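Local structure of MarR Like Protein, TVG0766549 (Thermoplasma volcanium, 3LFK) at residues 42-54 against 88-101. The protein is of uncertain function: reported as a mechanosensitive channel, it is built like MarR-type winged helix-turn-helix regulators and probably binds DNA. Sequence-based numbering, arbitrary orientation.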
loop_
_atom_site.group_PDB
_atom_site.type_symbol
_atom_site.label_atom_id
_atom_site.label_comp_id
_atom_site.label_asym_id
_atom_site.label_seq_id
_atom_site.Cartn_x
_atom_site.Cartn_y
_atom_site.Cartn_z
ATOM N N LEU A 42 -1.103 1.584 -3.494
ATOM C CA LEU A 42 -0.920 1.605 -2.048
ATOM C C LEU A 42 -0.316 2.942 -1.591
ATOM O O LEU A 42 -0.741 3.515 -0.587
ATOM C CB LEU A 42 -0.012 0.429 -1.633
ATOM C CG LEU A 42 0.206 0.252 -0.131
ATOM C CD1 LEU A 42 -1.064 -0.253 0.500
ATOM C CD2 LEU A 42 1.346 -0.746 0.110
ATOM N N LEU A 43 0.689 3.417 -2.323
ATOM C CA LEU A 43 1.333 4.680 -1.970
ATOM C C LEU A 43 0.387 5.853 -2.238
ATOM O O LEU A 43 0.423 6.858 -1.526
ATOM C CB LEU A 43 2.649 4.858 -2.756
ATOM C CG LEU A 43 3.717 3.811 -2.434
ATOM C CD1 LEU A 43 5.009 4.139 -3.180
ATOM C CD2 LEU A 43 3.961 3.758 -0.952
ATOM N N PHE A 44 -0.461 5.726 -3.248
ATOM C CA PHE A 44 -1.422 6.790 -3.530
ATOM C C PHE A 44 -2.350 6.894 -2.310
ATOM O O PHE A 44 -2.638 7.978 -1.814
ATOM C CB PHE A 44 -2.214 6.449 -4.794
ATOM C CG PHE A 44 -3.355 7.390 -5.076
ATOM C CD1 PHE A 44 -3.154 8.554 -5.815
ATOM C CD2 PHE A 44 -4.634 7.110 -4.600
ATOM C CE1 PHE A 44 -4.220 9.420 -6.070
ATOM C CE2 PHE A 44 -5.704 7.965 -4.851
ATOM C CZ PHE A 44 -5.494 9.125 -5.586
ATOM N N LEU A 45 -2.824 5.761 -1.805
ATOM C CA LEU A 45 -3.700 5.777 -0.654
ATOM C C LEU A 45 -2.991 6.360 0.571
ATOM O O LEU A 45 -3.588 7.128 1.332
ATOM C CB LEU A 45 -4.202 4.346 -0.351
ATOM C CG LEU A 45 -5.103 3.765 -1.458
ATOM C CD1 LEU A 45 -5.332 2.256 -1.203
ATOM C CD2 LEU A 45 -6.444 4.483 -1.476
ATOM N N LYS A 46 -1.725 5.998 0.763
ATOM C CA LYS A 46 -0.952 6.477 1.896
ATOM C C LYS A 46 -0.759 7.985 1.794
ATOM O O LYS A 46 -0.880 8.690 2.795
ATOM C CB LYS A 46 0.419 5.784 1.933
ATOM C CG LYS A 46 1.239 6.105 3.177
ATOM C CD LYS A 46 0.545 5.533 4.417
ATOM C CE LYS A 46 1.378 5.712 5.697
ATOM N NZ LYS A 46 1.407 7.132 6.167
ATOM N N THR A 47 -0.492 8.457 0.581
ATOM C CA THR A 47 -0.259 9.891 0.324
ATOM C C THR A 47 -1.499 10.735 0.606
ATOM O O THR A 47 -1.389 11.913 0.963
ATOM C CB THR A 47 0.173 10.109 -1.139
ATOM O OG1 THR A 47 1.496 9.603 -1.314
ATOM C CG2 THR A 47 0.134 11.597 -1.503
ATOM N N HIS A 48 -2.674 10.149 0.429
ATOM C CA HIS A 48 -3.925 10.845 0.689
ATOM C C HIS A 48 -4.542 10.456 2.032
ATOM O O HIS A 48 -5.732 10.179 2.137
ATOM C CB HIS A 48 -4.884 10.608 -0.477
ATOM C CG HIS A 48 -4.371 11.161 -1.768
ATOM N ND1 HIS A 48 -4.453 12.499 -2.086
ATOM C CD2 HIS A 48 -3.639 10.587 -2.755
ATOM C CE1 HIS A 48 -3.797 12.725 -3.208
ATOM N NE2 HIS A 48 -3.293 11.583 -3.636
ATOM N N GLY A 49 -3.697 10.423 3.059
ATOM C CA GLY A 49 -4.141 10.130 4.412
ATOM C C GLY A 49 -4.590 8.730 4.778
ATOM O O GLY A 49 -5.121 8.525 5.870
ATOM N N GLY A 50 -4.385 7.770 3.885
ATOM C CA GLY A 50 -4.799 6.407 4.175
ATOM C C GLY A 50 -6.311 6.233 4.191
ATOM O O GLY A 50 -6.799 5.220 4.679
ATOM N N LYS A 51 -7.048 7.211 3.655
ATOM C CA LYS A 51 -8.517 7.172 3.600
ATOM C C LYS A 51 -9.015 8.103 2.487
ATOM O O LYS A 51 -8.715 9.295 2.525
ATOM C CB LYS A 51 -9.103 7.635 4.926
ATOM C CG LYS A 51 -10.617 7.656 4.934
ATOM C CD LYS A 51 -11.133 7.704 6.362
ATOM C CE LYS A 51 -12.594 7.318 6.427
ATOM N NZ LYS A 51 -13.070 7.275 7.839
ATOM N N ILE A 52 -9.810 7.581 1.541
ATOM C CA ILE A 52 -10.269 8.380 0.389
ATOM C C ILE A 52 -11.513 7.798 -0.343
ATOM O O ILE A 52 -11.745 6.584 -0.332
ATOM C CB ILE A 52 -9.069 8.490 -0.601
ATOM C CG1 ILE A 52 -9.336 9.505 -1.712
ATOM C CG2 ILE A 52 -8.822 7.147 -1.256
ATOM C CD1 ILE A 52 -8.108 9.742 -2.601
ATOM N N PRO A 53 -12.346 8.653 -0.970
ATOM C CA PRO A 53 -13.532 8.156 -1.690
ATOM C C PRO A 53 -13.143 7.292 -2.895
ATOM O O PRO A 53 -12.146 7.569 -3.574
ATOM C CB PRO A 53 -14.225 9.446 -2.152
ATOM C CG PRO A 53 -13.876 10.411 -1.083
ATOM C CD PRO A 53 -12.402 10.125 -0.842
ATOM N N LEU A 54 -13.927 6.259 -3.189
ATOM C CA LEU A 54 -13.596 5.410 -4.324
ATOM C C LEU A 54 -13.537 6.188 -5.645
ATOM O O LEU A 54 -12.684 5.925 -6.486
ATOM C CB LEU A 54 -14.589 4.243 -4.443
ATOM C CG LEU A 54 -14.396 3.313 -5.642
ATOM C CD1 LEU A 54 -13.111 2.470 -5.505
ATOM C CD2 LEU A 54 -15.601 2.394 -5.720
ATOM N N GLU A 88 -18.800 5.027 -1.071
ATOM C CA GLU A 88 -17.863 4.178 -0.349
ATOM C C GLU A 88 -16.509 4.852 -0.166
ATOM O O GLU A 88 -16.039 5.583 -1.047
ATOM C CB GLU A 88 -17.707 2.832 -1.065
ATOM C CG GLU A 88 -17.637 2.926 -2.578
ATOM C CD GLU A 88 -18.523 1.896 -3.259
ATOM O OE1 GLU A 88 -19.337 2.298 -4.121
ATOM O OE2 GLU A 88 -18.410 0.690 -2.937
ATOM N N LYS A 89 -15.905 4.604 0.994
ATOM C CA LYS A 89 -14.605 5.166 1.371
ATOM C C LYS A 89 -13.597 4.020 1.448
ATOM O O LYS A 89 -13.898 2.966 2.013
ATOM C CB LYS A 89 -14.710 5.808 2.752
ATOM C CG LYS A 89 -13.989 7.129 2.939
ATOM C CD LYS A 89 -14.778 8.278 2.323
ATOM C CE LYS A 89 -14.295 9.628 2.844
ATOM N NZ LYS A 89 -14.587 9.806 4.294
ATOM N N ILE A 90 -12.411 4.223 0.890
ATOM C CA ILE A 90 -11.369 3.186 0.917
ATOM C C ILE A 90 -10.332 3.594 1.964
ATOM O O ILE A 90 -9.866 4.737 1.969
ATOM C CB ILE A 90 -10.679 3.046 -0.450
ATOM C CG1 ILE A 90 -11.713 2.743 -1.538
ATOM C CG2 ILE A 90 -9.574 1.992 -0.366
ATOM C CD1 ILE A 90 -12.663 1.572 -1.220
ATOM N N VAL A 91 -9.974 2.676 2.867
ATOM C CA VAL A 91 -9.017 2.994 3.925
ATOM C C VAL A 91 -7.939 1.936 4.045
ATOM O O VAL A 91 -8.199 0.745 3.795
ATOM C CB VAL A 91 -9.700 3.099 5.327
ATOM C CG1 VAL A 91 -10.965 3.952 5.245
ATOM C CG2 VAL A 91 -10.032 1.739 5.834
ATOM N N LEU A 92 -6.724 2.356 4.378
ATOM C CA LEU A 92 -5.648 1.395 4.566
ATOM C C LEU A 92 -5.837 0.756 5.935
ATOM O O LEU A 92 -6.323 1.397 6.876
ATOM C CB LEU A 92 -4.263 2.074 4.548
ATOM C CG LEU A 92 -3.814 2.662 3.217
ATOM C CD1 LEU A 92 -2.484 3.348 3.389
ATOM C CD2 LEU A 92 -3.701 1.563 2.162
ATOM N N THR A 93 -5.505 -0.522 6.035
ATOM C CA THR A 93 -5.541 -1.178 7.348
ATOM C C THR A 93 -4.221 -0.799 8.026
ATOM O O THR A 93 -3.336 -0.230 7.398
ATOM C CB THR A 93 -5.540 -2.691 7.207
ATOM O OG1 THR A 93 -4.376 -3.075 6.466
ATOM C CG2 THR A 93 -6.778 -3.178 6.450
ATOM N N SER A 94 -4.068 -1.135 9.303
ATOM C CA SER A 94 -2.815 -0.835 9.981
ATOM C C SER A 94 -1.657 -1.537 9.266
ATOM O O SER A 94 -0.557 -0.996 9.196
ATOM C CB SER A 94 -2.872 -1.289 11.434
ATOM O OG SER A 94 -3.872 -0.565 12.121
ATOM N N GLU A 95 -1.910 -2.731 8.728
ATOM C CA GLU A 95 -0.869 -3.478 8.021
ATOM C C GLU A 95 -0.536 -2.802 6.679
ATOM O O GLU A 95 0.616 -2.768 6.253
ATOM C CB GLU A 95 -1.299 -4.931 7.812
ATOM C CG GLU A 95 -1.387 -5.746 9.121
ATOM C CD GLU A 95 -2.441 -5.217 10.086
ATOM O OE1 GLU A 95 -3.568 -4.920 9.642
ATOM O OE2 GLU A 95 -2.155 -5.102 11.304
ATOM N N GLY A 96 -1.549 -2.255 6.018
ATOM C CA GLY A 96 -1.305 -1.562 4.766
ATOM C C GLY A 96 -0.504 -0.288 5.026
ATOM O O GLY A 96 0.369 0.059 4.226
ATOM N N GLU A 97 -0.796 0.406 6.122
ATOM C CA GLU A 97 -0.052 1.619 6.475
ATOM C C GLU A 97 1.399 1.235 6.747
ATOM O O GLU A 97 2.331 1.900 6.281
ATOM C CB GLU A 97 -0.673 2.278 7.712
ATOM C CG GLU A 97 -2.122 2.670 7.459
ATOM C CD GLU A 97 -2.475 4.036 7.966
ATOM O OE1 GLU A 97 -2.237 4.302 9.165
ATOM O OE2 GLU A 97 -3.004 4.838 7.164
ATOM N N PHE A 98 1.590 0.141 7.478
ATOM C CA PHE A 98 2.932 -0.346 7.795
ATOM C C PHE A 98 3.759 -0.614 6.526
ATOM O O PHE A 98 4.909 -0.179 6.392
ATOM C CB PHE A 98 2.833 -1.648 8.617
ATOM C CG PHE A 98 4.165 -2.254 8.962
ATOM C CD1 PHE A 98 4.896 -1.779 10.043
ATOM C CD2 PHE A 98 4.706 -3.266 8.178
ATOM C CE1 PHE A 98 6.152 -2.315 10.328
ATOM C CE2 PHE A 98 5.957 -3.803 8.455
ATOM C CZ PHE A 98 6.681 -3.325 9.534
ATOM N N VAL A 99 3.161 -1.350 5.591
ATOM C CA VAL A 99 3.858 -1.715 4.376
ATOM C C VAL A 99 4.111 -0.487 3.514
ATOM O O VAL A 99 5.191 -0.341 2.945
ATOM C CB VAL A 99 3.031 -2.787 3.622
ATOM C CG1 VAL A 99 3.562 -2.988 2.229
ATOM C CG2 VAL A 99 3.099 -4.107 4.410
ATOM N N ALA A 100 3.115 0.387 3.423
ATOM C CA ALA A 100 3.237 1.603 2.610
ATOM C C ALA A 100 4.359 2.468 3.166
ATOM O O ALA A 100 5.166 2.993 2.404
ATOM C CB ALA A 100 1.908 2.382 2.624
ATOM N N GLN A 101 4.418 2.598 4.484
ATOM C CA GLN A 101 5.470 3.417 5.097
ATOM C C GLN A 101 6.862 2.789 4.901
ATOM O O GLN A 101 7.839 3.500 4.633
ATOM C CB GLN A 101 5.184 3.613 6.581
ATOM C CG GLN A 101 5.971 4.792 7.217
ATOM C CD GLN A 101 5.672 6.145 6.569
ATOM O OE1 GLN A 101 4.847 6.252 5.658
ATOM N NE2 GLN A 101 6.348 7.189 7.043
#
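The Gln101 amide meets Lys46 with its oxygen end, OE1 lying 3.5 Å from Lys46 CE, while the Glu97 carboxylate brings OE2 to 3.8 Å from Gly50 CA. The Pro53 ring touches the aliphatic part of Lys89 (CG to CE 4.0 Å). Just past the end of the helix that carries Lys46, the His48 ring sets its CD2 over the centre of one Phe44 face, and Thr47 CG2 lies over one face of the imidazole, toward its rim.

Leu92, at the end of its strand, pushes its two methyls against helix 42-47: CD2 reaches Leu42 CD1 at 3.6 Å, crossing that side chain at about a right angle, and CD1 packs on Lys46 CA. Leu42, its CG anti to the backbone N (chi1 -176°), spreads its other methyl onto Val99. Lys46 bends its chain over Ala100 CB, with helices 42-47 and 94-101 crossing at -102°.

This is the winged helix-turn-helix arrangement: strand 51-53 is an outer strand of a three-stranded antiparallel sheet and pairs with the central strand 87-92, which has 79-84 on its other side. Ile52 and Ile90 form the hydrogen-bonded pair, Ile90 N to Ile52 O at 2.7 Å and nearly straight (175°). Leu92 N bonds to Gly50 O, just past the Schellman turn at Gly49, and Leu54 N to Glu88 O at 3.1 Å. Lys51 runs alongside Val91, pointing the same way (CG to CG1 3.7 Å), whereas Ile90, on the other face, leans toward Leu45 and Ile57 of helix 54-60.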